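Local structure of substrate-binding protein (Synechococcus sp., 6WPN) at residues A[292-300]-A[374-382]; A[161-169]-A[285-293]. The protein probably binds a sugar or oligosaccharide in the periplasm as the substrate-binding component of a transport system of this marine cyanobacterium. All coordinates share one frame; numbering follows the deposited sequence.

How the contacts relate
Contact 2 (161-169 with 285-293) and contact 1 (292-300 with 374-382) follow one another along the chain: the loop after strand 282-285 closes contact 2, passes through the shared residues Asp292 and Gly293, and enters strand 295-303, which opens contact 1. Their centres lie about 14 Å apart, that of contact 1 about 10 Å and that of contact 2 about 18 Å from the centre of the chain. They also touch directly: Ala295 CB packs on Pro287 CG at 3.7 Å, and Thr294 O comes within 3.5 Å of Thr289 CB. Gln202 of helix 195-202 meets residues of both. No ligand position is established here, so neither contact is assigned to the sugar pocket.

Contact 1: A[292-300]-A[374-382]; sequences DGTANVALM and TLNTARVLV
Asn296 and Leu381 meet where strand 295-303, part of the mixed sheet of this solute-binding protein fold, receives the short strand 378-379 as a parallel neighbour. The amide of Asn296 reaches across to the backbone of 374-382: CG stands anti to the backbone N (chi1 -169°), which carries OD1 to Leu381 N at 3.1 Å. That donor lies nearly in line with the side-chain C=O, although the angle at the hydrogen is a bent 138°. The Leu381 side chain crosses the asparagine obliquely, its CD1 resting 3.5 Å from Asn296 CB, so Leu381 meets Asn296 with a backbone N-H at OD1 and a methyl at CB. Arg144 of strand 137-149 also touches Asn296.

Backbone bonds to Arg379 lie on either side of Asn296 in sequence. Arg379 N donates to Ala295 O at 2.8 Å, and Arg379 O accepts Val297 N at 3.0 Å. Two bonds to one residue, from the neighbours of Asn296, are the evidence for parallel pairing of Asn296 with Arg379.

Ala295, Val297 and Ala378 make the apolar side. Ala295 CB meets Ala378 CB and Thr374 CG2, each at 3.8 Å, while Thr374 OG1 bonds back to Leu370 O of its helix. The two branches of Val297 part company: CG2 inclines toward Leu375 CD1, whereas CG1, set between the backbone N and the carbonyl carbon (chi1 53°), lies over the Arg379 carbonyl, 3.3 Å from Arg379 O, and against Val380 CG2.

Thr294 and Arg379 cross at about a right angle. The methyl CG2 of Thr294 sits 3.7 Å from Arg379 CB, and its OG1 faces the guanidinium edge, in plane, 3.7 Å from Arg379 NH1, too long for a hydrogen bond; Thr294 OG1 bonds weakly to Asp292 OD2.

Contact 2: A[161-169]-A[285-293]; sequences APRRWDEVP and QPPLTGSDG
Arg164 and Thr289 form a single backbone bridge between the segment leading into helix 168-179 and the loop joining strands 282-285 and 295-303 of the solute-binding protein fold. Two hydrogen bonds define it. Thr289 N donates to Arg163 O at 3.0 Å, and Thr289 O accepts Trp165 N at 2.9 Å. A CA-H...O contact from Arg164 CA to Thr289 O lies between them.

Apolar packing centres on Leu288. Its CB stands over one face of the Trp165 ring, 4.1 Å from the six-ring centroid and 19° off the normal, a CH-pi contact; CD1 continues over CZ3 and CH2. The other branch, CD2, meets Val168 CG2 at 3.8 Å. Gln202 takes the indole NE1 hydrogen bond, fixing the ring's polar edge, and Trp228 meets the ring with planes at about 70°.

The arginine side chains add looser contacts. Arg163 bends at chi3 (78°), bringing NE to 3.9 Å from Pro286 CG as the two side chains cross. Arg164 runs extended past Gly290 O, with Ser291 O over one face of its guanidinium, a distant 4.3 Å from Arg164 NH1 and toward the rim.

Beyond the bridge the loop folds into a type I turn, Gly290 to Gly293. Gly290 O accepts both Gly293 N and, in its carbonyl plane on a lone pair, Thr289 OG1 at 3.0 Å.

Contact 1: A[292-300]-A[374-382]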
loop_
_atom_site.group_PDB
_atom_site.type_symbol
_atom_site.label_atom_id
_atom_site.label_comp_id
_atom_site.label_asym_id
_atom_site.label_seq_id
_atom_site.Cartn_x
_atom_site.Cartn_y
_atom_site.Cartn_z
ATOM N N ASP A 292 15.601 4.216 -11.022
ATOM C CA ASP A 292 14.550 4.483 -11.995
ATOM C C ASP A 292 13.569 5.556 -11.537
ATOM O O ASP A 292 12.757 6.011 -12.351
ATOM C CB ASP A 292 13.784 3.198 -12.306
ATOM C CG ASP A 292 13.072 2.642 -11.091
ATOM O OD1 ASP A 292 13.596 2.806 -9.968
ATOM O OD2 ASP A 292 11.989 2.046 -11.256
ATOM N N GLY A 293 13.605 5.955 -10.265
ATOM C CA GLY A 293 12.787 7.043 -9.780
ATOM C C GLY A 293 11.351 6.696 -9.447
ATOM O O GLY A 293 10.685 7.485 -8.767
ATOM N N THR A 294 10.840 5.562 -9.925
ATOM C CA THR A 294 9.436 5.220 -9.728
ATOM C C THR A 294 9.110 5.026 -8.252
ATOM O O THR A 294 9.802 4.296 -7.534
ATOM C CB THR A 294 9.093 3.954 -10.506
ATOM O OG1 THR A 294 9.438 4.137 -11.884
ATOM C CG2 THR A 294 7.609 3.658 -10.399
ATOM N N ALA A 295 8.015 5.636 -7.818
ATOM C CA ALA A 295 7.464 5.445 -6.487
ATOM C C ALA A 295 6.292 4.479 -6.540
ATOM O O ALA A 295 5.740 4.186 -7.602
ATOM C CB ALA A 295 7.009 6.774 -5.883
ATOM N N ASN A 296 5.941 3.955 -5.376
ATOM C CA ASN A 296 4.869 2.982 -5.265
ATOM C C ASN A 296 3.548 3.660 -4.949
ATOM O O ASN A 296 3.502 4.649 -4.213
ATOM C CB ASN A 296 5.181 1.960 -4.174
ATOM C CG ASN A 296 4.237 0.789 -4.202
ATOM O OD1 ASN A 296 4.197 0.028 -5.167
ATOM N ND2 ASN A 296 3.448 0.651 -3.145
ATOM N N VAL A 297 2.469 3.118 -5.508
ATOM C CA VAL A 297 1.125 3.594 -5.218
ATOM C C VAL A 297 0.274 2.387 -4.841
ATOM O O VAL A 297 0.242 1.384 -5.563
ATOM C CB VAL A 297 0.512 4.364 -6.409
ATOM C CG1 VAL A 297 0.583 3.552 -7.690
ATOM C CG2 VAL A 297 -0.923 4.767 -6.100
ATOM N N ALA A 298 -0.394 2.482 -3.698
ATOM C CA ALA A 298 -1.270 1.432 -3.194
ATOM C C ALA A 298 -2.666 1.626 -3.767
ATOM O O ALA A 298 -3.347 2.602 -3.436
ATOM C CB ALA A 298 -1.299 1.443 -1.668
ATOM N N LEU A 299 -3.098 0.701 -4.614
ATOM C CA LEU A 299 -4.396 0.806 -5.265
ATOM C C LEU A 299 -5.452 0.033 -4.482
ATOM O O LEU A 299 -5.253 -1.136 -4.140
ATOM C CB LEU A 299 -4.312 0.291 -6.702
ATOM C CG LEU A 299 -5.632 0.094 -7.451
ATOM C CD1 LEU A 299 -6.507 1.334 -7.385
ATOM C CD2 LEU A 299 -5.363 -0.296 -8.899
HETATM N N MSE A 300 -6.572 0.693 -4.202
HETATM C CA MSE A 300 -7.724 0.047 -3.584
HETATM C C MSE A 300 -8.877 -0.028 -4.578
HETATM O O MSE A 300 -9.224 0.972 -5.204
HETATM C CB MSE A 300 -8.156 0.804 -2.329
HETATM C CG MSE A 300 -7.056 0.940 -1.301
HETATM SE SE MSE A 300 -6.334 -0.789 -0.779
HETATM C CE MSE A 300 -7.925 -1.557 0.044
ATOM N N THR A 374 3.554 13.367 -6.623
ATOM C CA THR A 374 4.289 12.115 -6.795
ATOM C C THR A 374 3.497 11.101 -7.616
ATOM O O THR A 374 4.091 10.259 -8.302
ATOM C CB THR A 374 4.652 11.531 -5.427
ATOM O OG1 THR A 374 5.355 12.515 -4.662
ATOM C CG2 THR A 374 5.545 10.316 -5.577
ATOM N N LEU A 375 2.163 11.169 -7.559
ATOM C CA LEU A 375 1.319 10.228 -8.292
ATOM C C LEU A 375 1.620 10.212 -9.789
ATOM O O LEU A 375 1.480 9.165 -10.432
ATOM C CB LEU A 375 -0.154 10.567 -8.057
ATOM C CG LEU A 375 -1.148 9.707 -8.828
ATOM C CD1 LEU A 375 -1.013 8.266 -8.374
ATOM C CD2 LEU A 375 -2.566 10.221 -8.621
ATOM N N ASN A 376 2.068 11.334 -10.355
ATOM C CA ASN A 376 2.337 11.373 -11.789
ATOM C C ASN A 376 3.521 10.498 -12.174
ATOM O O ASN A 376 3.655 10.137 -13.348
ATOM C CB ASN A 376 2.597 12.808 -12.246
ATOM C CG ASN A 376 1.371 13.687 -12.124
ATOM O OD1 ASN A 376 1.424 14.772 -11.540
ATOM N ND2 ASN A 376 0.255 13.225 -12.676
ATOM N N THR A 377 4.358 10.122 -11.211
ATOM C CA THR A 377 5.542 9.318 -11.463
ATOM C C THR A 377 5.486 7.982 -10.747
ATOM O O THR A 377 6.417 7.181 -10.887
ATOM C CB THR A 377 6.823 10.058 -11.051
ATOM O OG1 THR A 377 6.764 10.401 -9.659
ATOM C CG2 THR A 377 6.998 11.314 -11.888
ATOM N N ALA A 378 4.450 7.731 -9.958
ATOM C CA ALA A 378 4.370 6.493 -9.209
ATOM C C ALA A 378 3.586 5.443 -9.988
ATOM O O ALA A 378 2.665 5.753 -10.749
ATOM C CB ALA A 378 3.714 6.735 -7.850
ATOM N N ARG A 379 3.980 4.188 -9.792
ATOM C CA ARG A 379 3.374 3.024 -10.417
ATOM C C ARG A 379 3.073 1.993 -9.338
ATOM O O ARG A 379 3.510 2.114 -8.190
ATOM C CB ARG A 379 4.296 2.409 -11.481
ATOM C CG ARG A 379 4.117 2.919 -12.915
ATOM C CD ARG A 379 4.507 4.388 -13.054
ATOM N NE ARG A 379 4.601 4.828 -14.447
ATOM C CZ ARG A 379 5.755 5.060 -15.073
ATOM N NH1 ARG A 379 6.905 4.898 -14.426
ATOM N NH2 ARG A 379 5.766 5.458 -16.341
ATOM N N VAL A 380 2.323 0.966 -9.712
ATOM C CA VAL A 380 2.058 -0.155 -8.819
ATOM C C VAL A 380 3.231 -1.108 -9.012
ATOM O O VAL A 380 3.510 -1.539 -10.136
ATOM C CB VAL A 380 0.724 -0.838 -9.143
ATOM C CG1 VAL A 380 0.626 -2.177 -8.435
ATOM C CG2 VAL A 380 -0.438 0.057 -8.754
ATOM N N LEU A 381 3.911 -1.446 -7.918
ATOM C CA LEU A 381 5.176 -2.164 -8.029
ATOM C C LEU A 381 5.064 -3.662 -7.779
ATOM O O LEU A 381 5.702 -4.443 -8.493
ATOM C CB LEU A 381 6.199 -1.568 -7.056
ATOM C CG LEU A 381 6.575 -0.098 -7.261
ATOM C CD1 LEU A 381 7.574 0.348 -6.209
ATOM C CD2 LEU A 381 7.133 0.122 -8.657
ATOM N N VAL A 382 4.282 -4.093 -6.795
ATOM C CA VAL A 382 4.035 -5.524 -6.643
ATOM C C VAL A 382 3.207 -5.971 -7.846
ATOM O O VAL A 382 2.092 -5.470 -8.056
ATOM C CB VAL A 382 3.356 -5.844 -5.299
ATOM C CG1 VAL A 382 4.297 -5.513 -4.154
ATOM C CG2 VAL A 382 2.051 -5.075 -5.131
#

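Contact 2: A[161-169]-A[285-293]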
loop_
_atom_site.group_PDB
_atom_site.type_symbol
_atom_site.label_atom_id
_atom_site.label_comp_id
_atom_site.label_asym_id
_atom_site.label_seq_id
_atom_site.Cartn_x
_atom_site.Cartn_y
_atom_site.Cartn_z
ATOM N N ALA A 161 17.311 14.061 4.022
ATOM C CA ALA A 161 17.194 12.615 3.928
ATOM C C ALA A 161 17.431 12.152 2.494
ATOM O O ALA A 161 17.129 12.875 1.541
ATOM C CB ALA A 161 15.813 12.161 4.392
ATOM N N PRO A 162 17.963 10.947 2.314
ATOM C CA PRO A 162 18.189 10.441 0.959
ATOM C C PRO A 162 16.870 10.169 0.255
ATOM O O PRO A 162 15.822 9.993 0.877
ATOM C CB PRO A 162 18.973 9.145 1.192
ATOM C CG PRO A 162 18.524 8.690 2.549
ATOM C CD PRO A 162 18.323 9.953 3.342
ATOM N N ARG A 163 16.933 10.139 -1.071
ATOM C CA ARG A 163 15.758 9.862 -1.875
ATOM C C ARG A 163 15.904 8.617 -2.729
ATOM O O ARG A 163 14.911 8.168 -3.310
ATOM C CB ARG A 163 15.419 11.062 -2.769
ATOM C CG ARG A 163 14.966 12.277 -1.986
ATOM C CD ARG A 163 15.263 13.542 -2.748
ATOM N NE ARG A 163 14.295 13.776 -3.815
ATOM C CZ ARG A 163 14.264 14.879 -4.555
ATOM N NH1 ARG A 163 15.152 15.843 -4.338
ATOM N NH2 ARG A 163 13.350 15.017 -5.511
ATOM N N ARG A 164 17.096 8.043 -2.817
ATOM C CA ARG A 164 17.313 6.798 -3.530
ATOM C C ARG A 164 17.942 5.777 -2.589
ATOM O O ARG A 164 18.629 6.136 -1.628
ATOM C CB ARG A 164 18.163 7.041 -4.781
ATOM C CG ARG A 164 17.378 7.813 -5.837
ATOM C CD ARG A 164 18.208 8.265 -7.024
ATOM N NE ARG A 164 17.417 9.128 -7.903
ATOM C CZ ARG A 164 17.811 9.560 -9.101
ATOM N NH1 ARG A 164 19.001 9.220 -9.581
ATOM N NH2 ARG A 164 17.010 10.337 -9.825
ATOM N N TRP A 165 17.682 4.493 -2.868
ATOM C CA TRP A 165 18.080 3.428 -1.948
ATOM C C TRP A 165 19.597 3.297 -1.805
ATOM O O TRP A 165 20.080 2.948 -0.720
ATOM C CB TRP A 165 17.479 2.091 -2.391
ATOM C CG TRP A 165 16.007 1.959 -2.128
ATOM C CD1 TRP A 165 15.007 2.000 -3.052
ATOM C CD2 TRP A 165 15.373 1.760 -0.857
ATOM N NE1 TRP A 165 13.788 1.836 -2.437
ATOM C CE2 TRP A 165 13.985 1.687 -1.090
ATOM C CE3 TRP A 165 15.843 1.635 0.454
ATOM C CZ2 TRP A 165 13.064 1.500 -0.063
ATOM C CZ3 TRP A 165 14.928 1.448 1.473
ATOM C CH2 TRP A 165 13.553 1.383 1.208
ATOM N N ASP A 166 20.367 3.563 -2.864
ATOM C CA ASP A 166 21.815 3.431 -2.739
ATOM C C ASP A 166 22.441 4.508 -1.852
ATOM O O ASP A 166 23.642 4.435 -1.566
ATOM C CB ASP A 166 22.477 3.454 -4.119
ATOM C CG ASP A 166 22.180 4.722 -4.894
ATOM O OD1 ASP A 166 22.681 5.796 -4.496
ATOM O OD2 ASP A 166 21.465 4.647 -5.915
ATOM N N GLU A 167 21.672 5.503 -1.426
ATOM C CA GLU A 167 22.130 6.493 -0.466
ATOM C C GLU A 167 21.688 6.174 0.957
ATOM O O GLU A 167 22.081 6.883 1.889
ATOM C CB GLU A 167 21.643 7.883 -0.879
ATOM C CG GLU A 167 22.306 8.391 -2.146
ATOM C CD GLU A 167 21.625 9.614 -2.722
ATOM O OE1 GLU A 167 20.640 10.083 -2.116
ATOM O OE2 GLU A 167 22.081 10.112 -3.777
ATOM N N VAL A 168 20.884 5.131 1.141
ATOM C CA VAL A 168 20.359 4.751 2.453
ATOM C C VAL A 168 21.458 4.266 3.397
ATOM O O VAL A 168 21.461 4.681 4.566
ATOM C CB VAL A 168 19.250 3.693 2.325
ATOM C CG1 VAL A 168 18.942 3.089 3.685
ATOM C CG2 VAL A 168 17.992 4.313 1.750
ATOM N N PRO A 169 22.393 3.399 2.980
ATOM C CA PRO A 169 23.413 2.940 3.945
ATOM C C PRO A 169 24.228 4.068 4.556
ATOM O O PRO A 169 24.325 4.152 5.786
ATOM C CB PRO A 169 24.276 1.984 3.109
ATOM C CG PRO A 169 23.354 1.468 2.077
ATOM C CD PRO A 169 22.500 2.654 1.709
ATOM N N GLN A 285 8.655 14.437 2.656
ATOM C CA GLN A 285 9.677 14.339 1.625
ATOM C C GLN A 285 9.290 13.245 0.641
ATOM O O GLN A 285 8.446 12.397 0.949
ATOM C CB GLN A 285 11.059 14.043 2.231
ATOM C CG GLN A 285 11.609 15.155 3.115
ATOM C CD GLN A 285 11.947 16.417 2.342
ATOM O OE1 GLN A 285 12.375 16.361 1.191
ATOM N NE2 GLN A 285 11.753 17.569 2.976
ATOM N N PRO A 286 9.871 13.253 -0.558
ATOM C CA PRO A 286 9.550 12.207 -1.526
ATOM C C PRO A 286 9.920 10.842 -0.987
ATOM O O PRO A 286 10.876 10.699 -0.202
ATOM C CB PRO A 286 10.408 12.581 -2.743
ATOM C CG PRO A 286 10.615 14.048 -2.616
ATOM C CD PRO A 286 10.708 14.317 -1.146
ATOM N N PRO A 287 9.192 9.801 -1.383
ATOM C CA PRO A 287 9.516 8.455 -0.907
ATOM C C PRO A 287 10.832 7.976 -1.492
ATOM O O PRO A 287 11.322 8.489 -2.501
ATOM C CB PRO A 287 8.349 7.604 -1.415
ATOM C CG PRO A 287 7.882 8.332 -2.639
ATOM C CD PRO A 287 8.070 9.795 -2.339
ATOM N N LEU A 288 11.414 6.979 -0.832
ATOM C CA LEU A 288 12.632 6.387 -1.357
ATOM C C LEU A 288 12.312 5.622 -2.632
ATOM O O LEU A 288 11.276 4.956 -2.733
ATOM C CB LEU A 288 13.270 5.459 -0.323
ATOM C CG LEU A 288 13.889 6.156 0.890
ATOM C CD1 LEU A 288 13.976 5.224 2.083
ATOM C CD2 LEU A 288 15.264 6.685 0.509
ATOM N N THR A 289 13.180 5.764 -3.630
ATOM C CA THR A 289 13.042 5.037 -4.883
ATOM C C THR A 289 14.389 4.445 -5.270
ATOM O O THR A 289 15.411 4.671 -4.615
ATOM C CB THR A 289 12.535 5.939 -6.016
ATOM O OG1 THR A 289 13.601 6.789 -6.454
ATOM C CG2 THR A 289 11.357 6.799 -5.551
ATOM N N GLY A 290 14.390 3.704 -6.374
ATOM C CA GLY A 290 15.611 3.231 -6.979
ATOM C C GLY A 290 16.072 4.219 -8.027
ATOM O O GLY A 290 15.521 5.313 -8.177
ATOM N N SER A 291 17.110 3.822 -8.766
ATOM C CA SER A 291 17.661 4.703 -9.788
ATOM C C SER A 291 16.639 5.038 -10.865
ATOM O O SER A 291 16.788 6.055 -11.548
ATOM C CB SER A 291 18.903 4.073 -10.419
ATOM O OG SER A 291 18.589 2.855 -11.067
ATOM N N ASP A 292 15.601 4.216 -11.022
ATOM C CA ASP A 292 14.550 4.483 -11.995
ATOM C C ASP A 292 13.569 5.556 -11.537
ATOM O O ASP A 292 12.757 6.011 -12.351
ATOM C CB ASP A 292 13.784 3.198 -12.306
ATOM C CG ASP A 292 13.072 2.642 -11.091
ATOM O OD1 ASP A 292 13.596 2.806 -9.968
ATOM O OD2 ASP A 292 11.989 2.046 -11.256
ATOM N N GLY A 293 13.605 5.955 -10.265
ATOM C CA GLY A 293 12.787 7.043 -9.780
ATOM C C GLY A 293 11.351 6.696 -9.447
ATOM O O GLY A 293 10.685 7.485 -8.767
#